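Local structure of putative MCP-type signal transduction protein (Campylobacter jejuni subsp. jejuni serotype O:2, 4WY9) at residues E127-L131 and I154-L158; K147-P153 and V274-W279; E207-L211 and I220-K224; L212-M218 and K229-I234. The protein probably senses chemical cues in the periplasm, perhaps indirectly, through a tandem-PAS domain and relays them to the chemotaxis machinery as the methyl-accepting receptor Tlp1. One frame throughout, in Å; residues are numbered along the deposited sequence. Where two conformers were deposited one is given.

The sensing region has two sheet-based modules, and the four contacts run from one to the other. Contact 1 lies in the first module. Contact 2 adjoins it in sequence, with centres about 16 Å apart, and joins the two sheets. Contacts 3 and 4 belong to the second module, their centres about 12 Å apart, and share strand 209-213. Contact 2 touches contact 4 directly: S214 N lies 2.9 Å from S278 O, a probable hydrogen bond, and R152 packs on F217 in a cation-pi pair. A bound acetate, probably from the crystallisation liquor, sits at contact 3, and the L231 side chain of contact 4 is about 4 Å from it.

Contact 1. Residues E127-L131 and I154-L158; sequences EIANL and IKMNL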
loop_
_atom_site.group_PDB
_atom_site.type_symbol
_atom_site.label_atom_id
_atom_site.label_comp_id
_atom_site.label_asym_id
_atom_site.label_seq_id
_atom_site.Cartn_x
_atom_site.Cartn_y
_atom_site.Cartn_z
ATOM N N GLU A 127 6.998 14.618 5.575
ATOM C CA GLU A 127 6.241 13.825 4.608
ATOM C C GLU A 127 5.391 12.791 5.345
ATOM O O GLU A 127 4.285 12.463 4.934
ATOM C CB GLU A 127 7.173 13.141 3.640
ATOM C CG GLU A 127 6.510 12.372 2.543
ATOM C CD GLU A 127 7.427 12.137 1.343
ATOM O OE1 GLU A 127 7.982 11.080 1.276
ATOM O OE2 GLU A 127 7.639 13.068 0.566
ATOM N N ILE A 128 5.898 12.274 6.478
ATOM C CA ILE A 128 5.154 11.299 7.249
ATOM C C ILE A 128 3.957 11.954 7.959
ATOM O O ILE A 128 2.829 11.465 7.890
ATOM C CB ILE A 128 6.050 10.590 8.275
ATOM C CG1 ILE A 128 7.174 9.813 7.589
ATOM C CG2 ILE A 128 5.213 9.656 9.170
ATOM C CD1 ILE A 128 6.701 8.739 6.654
ATOM N N ALA A 129 4.208 13.060 8.635
ATOM C CA ALA A 129 3.174 13.732 9.382
ATOM C C ALA A 129 2.055 14.239 8.503
ATOM O O ALA A 129 0.912 14.334 8.929
ATOM C CB ALA A 129 3.757 14.865 10.221
ATOM N N ASN A 130 2.379 14.562 7.255
ATOM C CA ASN A 130 1.414 15.113 6.324
ATOM C C ASN A 130 0.723 14.095 5.417
ATOM O O ASN A 130 -0.085 14.458 4.572
ATOM C CB ASN A 130 2.096 16.200 5.486
ATOM C CG ASN A 130 2.464 17.451 6.289
ATOM O OD1 ASN A 130 1.809 17.768 7.282
ATOM N ND2 ASN A 130 3.536 18.105 5.922
ATOM N N LEU A 131 0.985 12.797 5.651
ATOM C CA LEU A 131 0.284 11.765 4.895
ATOM C C LEU A 131 -1.219 11.898 5.074
ATOM O O LEU A 131 -1.704 12.211 6.173
ATOM C CB LEU A 131 0.707 10.389 5.355
ATOM C CG LEU A 131 2.096 9.887 5.003
ATOM C CD1 LEU A 131 2.374 8.599 5.763
ATOM C CD2 LEU A 131 2.249 9.675 3.512
ATOM N N ILE A 154 0.866 6.680 -3.788
ATOM C CA ILE A 154 1.441 8.024 -3.769
ATOM C C ILE A 154 2.922 7.957 -4.015
ATOM O O ILE A 154 3.538 6.898 -3.846
ATOM C CB ILE A 154 1.189 8.763 -2.431
ATOM C CG1 ILE A 154 1.872 8.088 -1.269
ATOM C CG2 ILE A 154 -0.304 8.995 -2.160
ATOM C CD1 ILE A 154 1.868 8.867 0.025
ATOM N N LYS A 155 3.504 9.085 -4.418
ATOM C CA LYS A 155 4.940 9.242 -4.470
ATOM C C LYS A 155 5.464 9.574 -3.078
ATOM O O LYS A 155 4.849 10.387 -2.343
ATOM C CB LYS A 155 5.318 10.341 -5.449
ATOM C CG LYS A 155 6.799 10.680 -5.506
ATOM C CD LYS A 155 7.067 12.093 -6.089
ATOM C CE LYS A 155 6.427 12.375 -7.405
ATOM N NZ LYS A 155 6.593 13.807 -7.799
ATOM N N MET A 156 6.567 8.947 -2.684
ATOM C CA MET A 156 7.246 9.318 -1.436
ATOM C C MET A 156 8.735 9.420 -1.702
ATOM O O MET A 156 9.264 8.887 -2.682
ATOM C CB MET A 156 6.986 8.316 -0.333
ATOM C CG MET A 156 5.565 8.229 0.104
ATOM S SD MET A 156 5.307 7.064 1.464
ATOM C CE MET A 156 5.954 7.970 2.844
ATOM N N ASN A 157 9.425 10.103 -0.807
ATOM C CA ASN A 157 10.868 10.224 -0.861
ATOM C C ASN A 157 11.364 10.378 0.550
ATOM O O ASN A 157 11.286 11.473 1.133
ATOM C CB ASN A 157 11.316 11.387 -1.757
ATOM C CG ASN A 157 12.805 11.401 -1.972
ATOM O OD1 ASN A 157 13.588 11.065 -1.063
ATOM N ND2 ASN A 157 13.222 11.709 -3.181
ATOM N N LEU A 158 11.902 9.307 1.115
ATOM C CA LEU A 158 12.331 9.315 2.528
ATOM C C LEU A 158 13.832 9.226 2.707
ATOM O O LEU A 158 14.348 9.631 3.749
ATOM C CB LEU A 158 11.665 8.180 3.266
ATOM C CG LEU A 158 10.140 8.235 3.315
ATOM C CD1 LEU A 158 9.613 6.978 3.951
ATOM C CD2 LEU A 158 9.663 9.461 4.059
#
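E127 reaches across to the backbone of N157 and binds its N-H. OE1 accepts from N157 N at 2.7 Å, through the syn lone pair, and the bond is nearly straight (171°). With CG anti to the backbone N (chi1 -176°) and the chain extended beyond it, the carboxylate is carried out over the strand. OE1 also lies close against M156, 3.3 Å from CB, and 3.6 Å from CD2 of L158. One oxygen therefore meets a backbone amide and two apolar side chains. The contact belongs to the first PDC sensor domain, of the Cache clan. Here the short helix 126-129 packs beside strand 154-156, which pairs through I154 and M156 with strand 163-173. The E127 bond takes up the amide of N157, the residue after M156. The rest of the contact is apolar. CD1 of I128 touches two partners: it is 4.0 Å from CE of M156 and equally far from CD2 of L158, and I128 crosses each side chain at about a right angle. M156 bends at chi3 (75°), which turns CE toward the helix. L131, the N-cap residue of helix 132-140, brings CD2 to CD1 of I154 at 3.6 Å. The same methyl is 4.1 Å from CE of M156. Y80 of strand 78-83 touches both I128 and L131. The amide of N157 points to D162 and G160.

Contact 2. Residues K147-P153 and V274-W279; sequences KVYIGRP and VQDSSW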
loop_
_atom_site.group_PDB
_atom_site.type_symbol
_atom_site.label_atom_id
_atom_site.label_comp_id
_atom_site.label_asym_id
_atom_site.label_seq_id
_atom_site.Cartn_x
_atom_site.Cartn_y
_atom_site.Cartn_z
ATOM N N LYS A 147 -10.487 0.426 13.318
ATOM C CA LYS A 147 -10.270 0.788 11.939
ATOM C C LYS A 147 -8.800 0.819 11.585
ATOM O O LYS A 147 -7.972 1.240 12.373
ATOM C CB LYS A 147 -10.898 2.160 11.612
ATOM C CG LYS A 147 -12.411 2.223 11.653
ATOM C CD LYS A 147 -12.902 3.588 11.209
ATOM C CE LYS A 147 -14.400 3.708 11.167
ATOM N NZ LYS A 147 -14.761 5.037 10.668
ATOM N N VAL A 148 -8.492 0.449 10.348
ATOM C CA VAL A 148 -7.178 0.619 9.775
ATOM C C VAL A 148 -7.312 1.596 8.639
ATOM O O VAL A 148 -8.240 1.478 7.830
ATOM C CB VAL A 148 -6.596 -0.717 9.278
ATOM C CG1 VAL A 148 -5.209 -0.520 8.718
ATOM C CG2 VAL A 148 -6.609 -1.758 10.399
ATOM N N TYR A 149 -6.402 2.569 8.549
ATOM C CA TYR A 149 -6.463 3.614 7.532
ATOM C C TYR A 149 -5.471 3.285 6.435
ATOM O O TYR A 149 -4.283 3.135 6.686
ATOM C CB TYR A 149 -6.193 4.963 8.174
ATOM C CG TYR A 149 -7.239 5.365 9.159
ATOM C CD1 TYR A 149 -7.335 4.731 10.421
ATOM C CD2 TYR A 149 -8.188 6.342 8.880
ATOM C CE1 TYR A 149 -8.290 5.074 11.322
ATOM C CE2 TYR A 149 -9.147 6.687 9.810
ATOM C CZ TYR A 149 -9.223 6.045 11.028
ATOM O OH TYR A 149 -10.185 6.394 11.949
ATOM N N ILE A 150 -5.971 3.161 5.205
ATOM C CA ILE A 150 -5.148 2.750 4.080
ATOM C C ILE A 150 -5.238 3.770 2.963
ATOM O O ILE A 150 -6.344 4.177 2.577
ATOM C CB ILE A 150 -5.549 1.365 3.572
ATOM C CG1 ILE A 150 -5.373 0.346 4.724
ATOM C CG2 ILE A 150 -4.709 0.930 2.368
ATOM C CD1 ILE A 150 -5.686 -1.046 4.370
ATOM N N GLY A 151 -4.098 4.231 2.486
ATOM C CA GLY A 151 -4.059 5.267 1.483
ATOM C C GLY A 151 -4.215 4.805 0.064
ATOM O O GLY A 151 -4.435 3.624 -0.198
ATOM N N ARG A 152 -4.115 5.747 -0.871
ATOM C CA ARG A 152 -4.026 5.452 -2.294
ATOM C C ARG A 152 -2.530 5.401 -2.655
ATOM O O ARG A 152 -1.675 5.838 -1.859
ATOM C CB ARG A 152 -4.801 6.470 -3.107
ATOM C CG ARG A 152 -4.418 7.922 -2.841
ATOM C CD ARG A 152 -4.593 8.784 -4.082
ATOM N NE ARG A 152 -3.588 8.394 -5.072
ATOM C CZ ARG A 152 -3.433 8.968 -6.244
ATOM N NH1 ARG A 152 -4.267 9.948 -6.606
ATOM N NH2 ARG A 152 -2.505 8.477 -7.080
ATOM N N PRO A 153 -2.186 4.934 -3.861
ATOM C CA PRO A 153 -0.791 4.977 -4.266
ATOM C C PRO A 153 -0.292 6.406 -4.376
ATOM O O PRO A 153 -0.966 7.249 -4.971
ATOM C CB PRO A 153 -0.790 4.260 -5.625
ATOM C CG PRO A 153 -1.990 3.391 -5.559
ATOM C CD PRO A 153 -3.002 4.217 -4.860
ATOM N N VAL A 274 -9.299 -4.805 1.224
ATOM C CA VAL A 274 -8.325 -4.801 2.275
ATOM C C VAL A 274 -8.815 -3.803 3.292
ATOM O O VAL A 274 -8.711 -2.593 3.088
ATOM C CB VAL A 274 -6.918 -4.422 1.762
ATOM C CG1 VAL A 274 -5.957 -4.335 2.902
ATOM C CG2 VAL A 274 -6.422 -5.419 0.709
ATOM N N GLN A 275 -9.359 -4.306 4.409
ATOM C CA GLN A 275 -10.023 -3.456 5.407
ATOM C C GLN A 275 -11.057 -2.605 4.687
ATOM O O GLN A 275 -11.954 -3.131 4.028
ATOM C CB GLN A 275 -8.985 -2.653 6.202
ATOM C CG GLN A 275 -8.055 -3.499 7.017
ATOM C CD GLN A 275 -8.716 -4.066 8.261
ATOM O OE1 GLN A 275 -9.603 -3.439 8.870
ATOM N NE2 GLN A 275 -8.281 -5.249 8.655
ATOM N N ASP A 276 -10.933 -1.289 4.752
ATOM C CA ASP A 276 -11.926 -0.398 4.112
ATOM C C ASP A 276 -11.462 0.061 2.718
ATOM O O ASP A 276 -12.107 0.900 2.093
ATOM C CB ASP A 276 -12.198 0.821 4.998
ATOM C CG ASP A 276 -12.799 0.438 6.322
ATOM O OD1 ASP A 276 -13.788 -0.348 6.284
ATOM O OD2 ASP A 276 -12.285 0.875 7.378
ATOM N N SER A 277 -10.335 -0.474 2.242
ATOM C CA SER A 277 -9.844 -0.120 0.907
ATOM C C SER A 277 -10.183 -1.211 -0.083
ATOM O O SER A 277 -10.471 -2.351 0.283
ATOM C CB SER A 277 -8.323 0.149 0.922
ATOM O OG SER A 277 -7.570 -1.014 1.111
ATOM N N SER A 278 -10.149 -0.880 -1.356
ATOM C CA SER A 278 -10.561 -1.783 -2.426
ATOM C C SER A 278 -9.569 -1.721 -3.538
ATOM O O SER A 278 -9.209 -0.618 -3.990
ATOM C CB SER A 278 -11.948 -1.430 -2.918
ATOM O OG SER A 278 -12.921 -1.479 -1.886
ATOM N N TRP A 279 -9.141 -2.890 -4.027
ATOM C CA TRP A 279 -8.111 -3.002 -5.023
ATOM C C TRP A 279 -8.493 -3.973 -6.111
ATOM O O TRP A 279 -9.410 -4.779 -5.934
ATOM C CB TRP A 279 -6.780 -3.415 -4.374
ATOM C CG TRP A 279 -6.337 -2.489 -3.308
ATOM C CD1 TRP A 279 -6.757 -2.476 -2.004
ATOM C CD2 TRP A 279 -5.379 -1.438 -3.438
ATOM N NE1 TRP A 279 -6.133 -1.455 -1.329
ATOM C CE2 TRP A 279 -5.288 -0.796 -2.172
ATOM C CE3 TRP A 279 -4.603 -0.964 -4.477
ATOM C CZ2 TRP A 279 -4.430 0.289 -1.954
ATOM C CZ3 TRP A 279 -3.764 0.106 -4.262
ATOM C CH2 TRP A 279 -3.689 0.714 -3.006
HETATM O O HOH W 1 -10.706 -0.779 8.974
HETATM O O HOH W 2 -8.786 0.584 5.345
HETATM O O HOH W 3 -10.703 2.962 7.775
#
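The tip of a beta hairpin from the second sheet, joining strands 264-274 and 277-286, packs against V148 and I150 in and beside strand 149-150 of the first sheet. The hairpin closes with a type II' turn from V274 to S277. I150 is central. Its CD1 meets CG1 of V274 at 3.6 Å, while CG2 lies 3.7 Å from OG of S277. That hydroxyl sits between the backbone N and the carbonyl carbon (chi1 71°). From there it donates to V274 O, in the carbonyl plane and on a lone pair, and V274 O also takes S277 N. OG in turn accepts from W279 NE1 at 2.9 Å, near the indole plane, which helps fix the rotation of the ring. The far edge of the indole then meets P153, with CZ3 4.0 Å from CG. I150 CG2 also lies at the ring edge, and F31 of helix 8-51 packs on the indole from outside the two segments. Toward the turn, V148 crosses the exposed Q275 at about a right angle, its CG2 3.8 Å from OE1. Three waters link the backbone of V148 to Q275 and D276. One accepts from V148 N and donates to Q275 OE1 and D276 OD2. A second joins V148 O (2.7 Å) to D276 N, and a third donates to V148 O and D276 OD2 (2.6 Å). The direct contacts between the segments are thus largely apolar, and the hydrogen bonds that join them run through these three waters.

Contact 3. Residues E207-L211 and I220-K224; sequences ELRVL and IHPNK. With ACT (acetate ion), chain B.
An acetate ion rests against H221 and L208, taking the N-H of H221 NE2 at 2.8 Å (169°). CD1 of L208 is 3.6 Å from the same acetate oxygen, and the acetate methyl touches CG2 of V210. S260 and Y257 complete the site with their hydroxyls. The ion probably came from the crystallisation liquor. The other ring nitrogen, ND1 of H221, accepts from N223 N at 2.9 Å, with the donor in the ring plane. One nitrogen donates and the other accepts, consistent with a neutral ring carrying its proton on NE2. Both bonds resist rotation of the ring. H221 has CG anti to the backbone N (chi1 -171°), which puts CD2 3.7 Å from CG2 of V210. The segments join edge strand 218-220 to its neighbour 209-213 in the five-stranded antiparallel sheet. L211 and I220 are a hydrogen-bonded pair: L211 N gives to I220 O at 3.1 Å, and I220 N returns a bond to L211 O. Their side chains share one face of the sheet and meet L196 of helix 190-196. I220 O also receives a CA-H contact from V210. The pairing stops short of P222, which has no N-H to offer; its CD lies 3.3 Å from R209 O and its CG packs on CD2 of L208. The guanidinium group of R209 turns to D198 O and Y23.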
loop_
_atom_site.group_PDB
_atom_site.type_symbol
_atom_site.label_atom_id
_atom_site.label_comp_id
_atom_site.label_asym_id
_atom_site.label_seq_id
_atom_site.Cartn_x
_atom_site.Cartn_y
_atom_site.Cartn_z
ATOM N N GLU A 207 1.144 -8.474 -23.047
ATOM C CA GLU A 207 0.360 -8.622 -21.832
ATOM C C GLU A 207 0.652 -7.477 -20.860
ATOM O O GLU A 207 1.813 -7.152 -20.628
ATOM C CB GLU A 207 0.658 -9.959 -21.165
ATOM C CG GLU A 207 0.102 -10.146 -19.780
ATOM C CD GLU A 207 0.405 -11.500 -19.187
ATOM O OE1 GLU A 207 0.907 -12.382 -19.924
ATOM O OE2 GLU A 207 0.150 -11.687 -17.961
ATOM N N LEU A 208 -0.390 -6.876 -20.298
ATOM C CA LEU A 208 -0.260 -5.847 -19.271
ATOM C C LEU A 208 -0.704 -6.431 -17.952
ATOM O O LEU A 208 -1.777 -7.022 -17.884
ATOM C CB LEU A 208 -1.072 -4.603 -19.612
ATOM C CG LEU A 208 -0.773 -3.958 -20.969
ATOM C CD1 LEU A 208 -1.774 -2.865 -21.255
ATOM C CD2 LEU A 208 0.642 -3.429 -21.044
ATOM N N ARG A 209 0.099 -6.235 -16.900
ATOM C CA ARG A 209 -0.221 -6.644 -15.550
ATOM C C ARG A 209 -0.239 -5.412 -14.671
ATOM O O ARG A 209 0.770 -4.700 -14.588
ATOM C CB ARG A 209 0.761 -7.691 -15.057
ATOM C CG ARG A 209 0.687 -8.990 -15.829
ATOM C CD ARG A 209 1.814 -9.937 -15.554
ATOM N NE ARG A 209 3.023 -9.555 -16.237
ATOM C CZ ARG A 209 4.219 -10.116 -16.043
ATOM N NH1 ARG A 209 4.375 -11.022 -15.102
ATOM N NH2 ARG A 209 5.259 -9.711 -16.754
ATOM N N VAL A 210 -1.380 -5.131 -14.058
ATOM C CA VAL A 210 -1.675 -3.862 -13.426
ATOM C C VAL A 210 -2.291 -4.074 -12.066
ATOM O O VAL A 210 -3.177 -4.916 -11.884
ATOM C CB VAL A 210 -2.620 -3.019 -14.306
ATOM C CG1 VAL A 210 -2.943 -1.687 -13.677
ATOM C CG2 VAL A 210 -2.059 -2.846 -15.726
ATOM N N LEU A 211 -1.823 -3.307 -11.069
ATOM C CA LEU A 211 -2.459 -3.225 -9.750
ATOM C C LEU A 211 -3.010 -1.820 -9.598
ATOM O O LEU A 211 -2.263 -0.866 -9.772
ATOM C CB LEU A 211 -1.505 -3.552 -8.624
ATOM C CG LEU A 211 -2.033 -3.420 -7.210
ATOM C CD1 LEU A 211 -3.130 -4.428 -6.923
ATOM C CD2 LEU A 211 -0.913 -3.553 -6.188
ATOM N N ILE A 220 0.858 -0.147 -9.946
ATOM C CA ILE A 220 1.804 -0.835 -10.789
ATOM C C ILE A 220 1.254 -0.902 -12.203
ATOM O O ILE A 220 0.098 -1.301 -12.390
ATOM C CB ILE A 220 2.122 -2.258 -10.312
ATOM C CG1 ILE A 220 2.735 -2.249 -8.901
ATOM C CG2 ILE A 220 3.066 -2.981 -11.256
ATOM C CD1 ILE A 220 2.761 -3.574 -8.240
ATOM N N HIS A 221 2.077 -0.523 -13.185
ATOM C CA HIS A 221 1.781 -0.666 -14.601
ATOM C C HIS A 221 3.116 -0.909 -15.279
ATOM O O HIS A 221 4.113 -0.304 -14.906
ATOM C CB HIS A 221 1.068 0.565 -15.138
ATOM C CG HIS A 221 0.534 0.445 -16.532
ATOM N ND1 HIS A 221 1.344 0.400 -17.649
ATOM C CD2 HIS A 221 -0.723 0.312 -16.995
ATOM C CE1 HIS A 221 0.605 0.240 -18.722
ATOM N NE2 HIS A 221 -0.669 0.215 -18.344
ATOM N N PRO A 222 3.151 -1.734 -16.334
ATOM C CA PRO A 222 4.406 -1.917 -17.075
ATOM C C PRO A 222 5.025 -0.608 -17.539
ATOM O O PRO A 222 6.244 -0.483 -17.598
ATOM C CB PRO A 222 3.972 -2.802 -18.250
ATOM C CG PRO A 222 2.809 -3.547 -17.761
ATOM C CD PRO A 222 2.092 -2.648 -16.825
ATOM N N ASN A 223 4.187 0.329 -17.923
ATOM C CA ASN A 223 4.647 1.664 -18.296
ATOM C C ASN A 223 4.777 2.476 -17.023
ATOM O O ASN A 223 3.795 2.936 -16.447
ATOM C CB ASN A 223 3.657 2.290 -19.282
ATOM C CG ASN A 223 4.148 3.638 -19.812
ATOM O OD1 ASN A 223 5.037 4.246 -19.234
ATOM N ND2 ASN A 223 3.582 4.073 -20.894
ATOM N N LYS A 224 6.021 2.690 -16.583
ATOM C CA LYS A 224 6.255 3.353 -15.314
ATOM C C LYS A 224 5.665 4.743 -15.305
ATOM O O LYS A 224 5.321 5.254 -14.232
ATOM C CB LYS A 224 7.774 3.438 -15.067
ATOM C CG LYS A 224 8.267 2.805 -13.792
ATOM C CD LYS A 224 7.585 3.395 -12.578
ATOM C CE LYS A 224 8.250 2.923 -11.270
ATOM N NZ LYS A 224 9.686 3.288 -11.192
HETATM C C ACT B . -3.948 -0.250 -19.824
HETATM O O ACT B . -2.857 0.338 -20.075
HETATM O OXT ACT B . -4.924 -0.035 -20.598
HETATM C CH3 ACT B . -4.090 -1.125 -18.628
#

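Contact 4. Residues L212-M218 and K229-I234; sequences LNSDGFM and KNLKDI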
loop_
_atom_site.group_PDB
_atom_site.type_symbol
_atom_site.label_atom_id
_atom_site.label_comp_id
_atom_site.label_asym_id
_atom_site.label_seq_id
_atom_site.Cartn_x
_atom_site.Cartn_y
_atom_site.Cartn_z
ATOM N N LEU A 212 -4.278 -1.694 -9.260
ATOM C CA LEU A 212 -4.864 -0.378 -9.082
ATOM C C LEU A 212 -5.894 -0.416 -7.988
ATOM O O LEU A 212 -6.408 -1.489 -7.632
ATOM C CB LEU A 212 -5.411 0.160 -10.392
ATOM C CG LEU A 212 -6.627 -0.376 -11.084
ATOM C CD1 LEU A 212 -6.915 0.388 -12.358
ATOM C CD2 LEU A 212 -6.546 -1.863 -11.414
ATOM N N ASN A 213 -6.235 0.742 -7.420
ATOM C CA ASN A 213 -7.319 0.721 -6.442
ATOM C C ASN A 213 -8.664 0.844 -7.168
ATOM O O ASN A 213 -8.702 1.058 -8.395
ATOM C CB ASN A 213 -7.111 1.753 -5.313
ATOM C CG ASN A 213 -7.278 3.191 -5.724
ATOM O OD1 ASN A 213 -7.728 3.511 -6.804
ATOM N ND2 ASN A 213 -6.968 4.082 -4.780
ATOM N N SER A 214 -9.772 0.698 -6.460
ATOM C CA SER A 214 -11.065 0.633 -7.126
ATOM C C SER A 214 -11.433 1.980 -7.775
ATOM O O SER A 214 -12.257 2.021 -8.679
ATOM C CB SER A 214 -12.164 0.204 -6.143
ATOM O OG SER A 214 -12.331 1.137 -5.098
ATOM N N ASP A 215 -10.829 3.072 -7.300
ATOM C CA ASP A 215 -11.033 4.380 -7.889
ATOM C C ASP A 215 -10.317 4.549 -9.223
ATOM O O ASP A 215 -10.582 5.494 -9.954
ATOM C CB ASP A 215 -10.615 5.499 -6.913
ATOM C CG ASP A 215 -11.480 5.557 -5.681
ATOM O OD1 ASP A 215 -12.716 5.461 -5.829
ATOM O OD2 ASP A 215 -10.939 5.703 -4.563
ATOM N N GLY A 216 -9.408 3.613 -9.541
ATOM C CA GLY A 216 -8.690 3.658 -10.791
ATOM C C GLY A 216 -7.235 4.065 -10.717
ATOM O O GLY A 216 -6.547 4.059 -11.747
ATOM N N PHE A 217 -6.732 4.428 -9.528
ATOM C CA PHE A 217 -5.372 4.891 -9.400
ATOM C C PHE A 217 -4.386 3.744 -9.417
ATOM O O PHE A 217 -4.482 2.815 -8.610
ATOM C CB PHE A 217 -5.216 5.744 -8.137
ATOM C CG PHE A 217 -5.981 7.005 -8.175
ATOM C CD1 PHE A 217 -5.594 8.059 -9.015
ATOM C CD2 PHE A 217 -7.122 7.154 -7.415
ATOM C CE1 PHE A 217 -6.329 9.217 -9.050
ATOM C CE2 PHE A 217 -7.873 8.337 -7.458
ATOM C CZ PHE A 217 -7.483 9.348 -8.281
ATOM N N MET A 218 -3.434 3.795 -10.340
ATOM C CA MET A 218 -2.535 2.701 -10.566
ATOM C C MET A 218 -1.328 2.695 -9.622
ATOM O O MET A 218 -0.644 3.692 -9.463
ATOM C CB MET A 218 -2.080 2.686 -12.005
ATOM C CG MET A 218 -3.228 2.298 -12.953
ATOM S SD MET A 218 -2.773 2.347 -14.692
ATOM C CE MET A 218 -2.819 4.107 -14.985
ATOM N N LYS A 229 -1.253 7.440 -11.893
ATOM C CA LYS A 229 -2.315 8.039 -12.662
ATOM C C LYS A 229 -3.592 7.238 -12.557
ATOM O O LYS A 229 -3.574 6.058 -12.181
ATOM C CB LYS A 229 -1.879 8.246 -14.126
ATOM C CG LYS A 229 -0.655 9.166 -14.233
ATOM C CD LYS A 229 -0.243 9.438 -15.668
ATOM C CE LYS A 229 0.845 10.529 -15.739
ATOM N NZ LYS A 229 1.998 10.235 -14.851
ATOM N N ASN A 230 -4.708 7.867 -12.911
ATOM C CA ASN A 230 -5.967 7.155 -12.985
ATOM C C ASN A 230 -6.151 6.567 -14.360
ATOM O O ASN A 230 -6.117 7.283 -15.369
ATOM C CB ASN A 230 -7.133 8.069 -12.615
ATOM C CG ASN A 230 -8.355 7.304 -12.210
ATOM O OD1 ASN A 230 -8.888 6.509 -12.995
ATOM N ND2 ASN A 230 -8.722 7.400 -10.958
ATOM N N LEU A 231 -6.336 5.251 -14.423
ATOM C CA LEU A 231 -6.460 4.552 -15.703
ATOM C C LEU A 231 -7.613 5.125 -16.513
ATOM O O LEU A 231 -7.550 5.214 -17.746
ATOM C CB LEU A 231 -6.621 3.047 -15.458
ATOM C CG LEU A 231 -6.769 2.175 -16.710
ATOM C CD1 LEU A 231 -5.618 2.390 -17.655
ATOM C CD2 LEU A 231 -6.842 0.738 -16.271
ATOM N N LYS A 232 -8.665 5.566 -15.832
ATOM C CA LYS A 232 -9.834 6.105 -16.540
ATOM C C LYS A 232 -9.524 7.414 -17.259
ATOM O O LYS A 232 -10.141 7.730 -18.261
ATOM C CB LYS A 232 -11.011 6.267 -15.583
ATOM C CG LYS A 232 -11.360 4.982 -14.868
ATOM C CD LYS A 232 -12.611 5.085 -14.014
ATOM C CE LYS A 232 -12.364 5.983 -12.804
ATOM N NZ LYS A 232 -13.413 5.691 -11.765
ATOM N N ASP A 233 -8.586 8.186 -16.721
ATOM C CA ASP A 233 -8.194 9.442 -17.335
ATOM C C ASP A 233 -7.317 9.259 -18.557
ATOM O O ASP A 233 -7.378 10.039 -19.511
ATOM C CB ASP A 233 -7.455 10.326 -16.333
ATOM C CG ASP A 233 -8.306 10.779 -15.187
ATOM O OD1 ASP A 233 -9.536 10.909 -15.351
ATOM O OD2 ASP A 233 -7.729 11.026 -14.098
ATOM N N ILE A 234 -6.412 8.275 -18.486
ATOM C CA ILE A 234 -5.435 8.088 -19.542
ATOM C C ILE A 234 -5.911 7.153 -20.631
ATOM O O ILE A 234 -5.330 7.113 -21.710
ATOM C CB ILE A 234 -4.074 7.663 -18.968
ATOM C CG1 ILE A 234 -4.172 6.338 -18.294
ATOM C CG2 ILE A 234 -3.547 8.734 -17.968
ATOM C CD1 ILE A 234 -3.568 5.254 -19.072
HETATM O O HOH W 4 -12.726 3.041 -11.191
HETATM O O HOH W 5 -12.703 7.891 -10.063
#
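M218, N230 and K229 have the most surface buried here, and N230 does the most varied work. Its CG lies anti to the backbone N (chi1 -160°), which brings the amide over the turn N213-G216. ND2 donates to D215 O at 2.8 Å, nearly straight (169°), approaching from above the carbonyl plane. The same nitrogen sits 3.4 Å above the centre of the F217 ring, with amide and ring planes 75° apart. N230 is also the N-cap residue of helix 231-234: its OD1 makes the capping bond, accepting from K232 N in its carbonyl plane, on a lone pair. Both ends of the amide are thus held, and its flip state is fixed. K229 takes part through its backbone: its O accepts from M218 N at 2.9 Å, while its NZ turns away to N225 O. The M218 side chain bends at its last torsion, which lays CE 3.7 Å from CA of L231 and near CG1 of I234. L231 comes next. Its N donates to G216 O at 2.9 Å, and its CD2 meets CD1 of L212. G216 has a positive phi, and its CA lies 3.6 Å from OD1 of N230. K232 NZ reaches D215 O only weakly, at 3.4 Å, but two waters help tie it to S214 O and D215 O. The helix start is therefore seated on the tight turn that links strands 209-213 and 218-220. L212 and L231 lean on A280 and L282 of strand 277-286, and Y244 of helix 241-249 packs against L231 and K232.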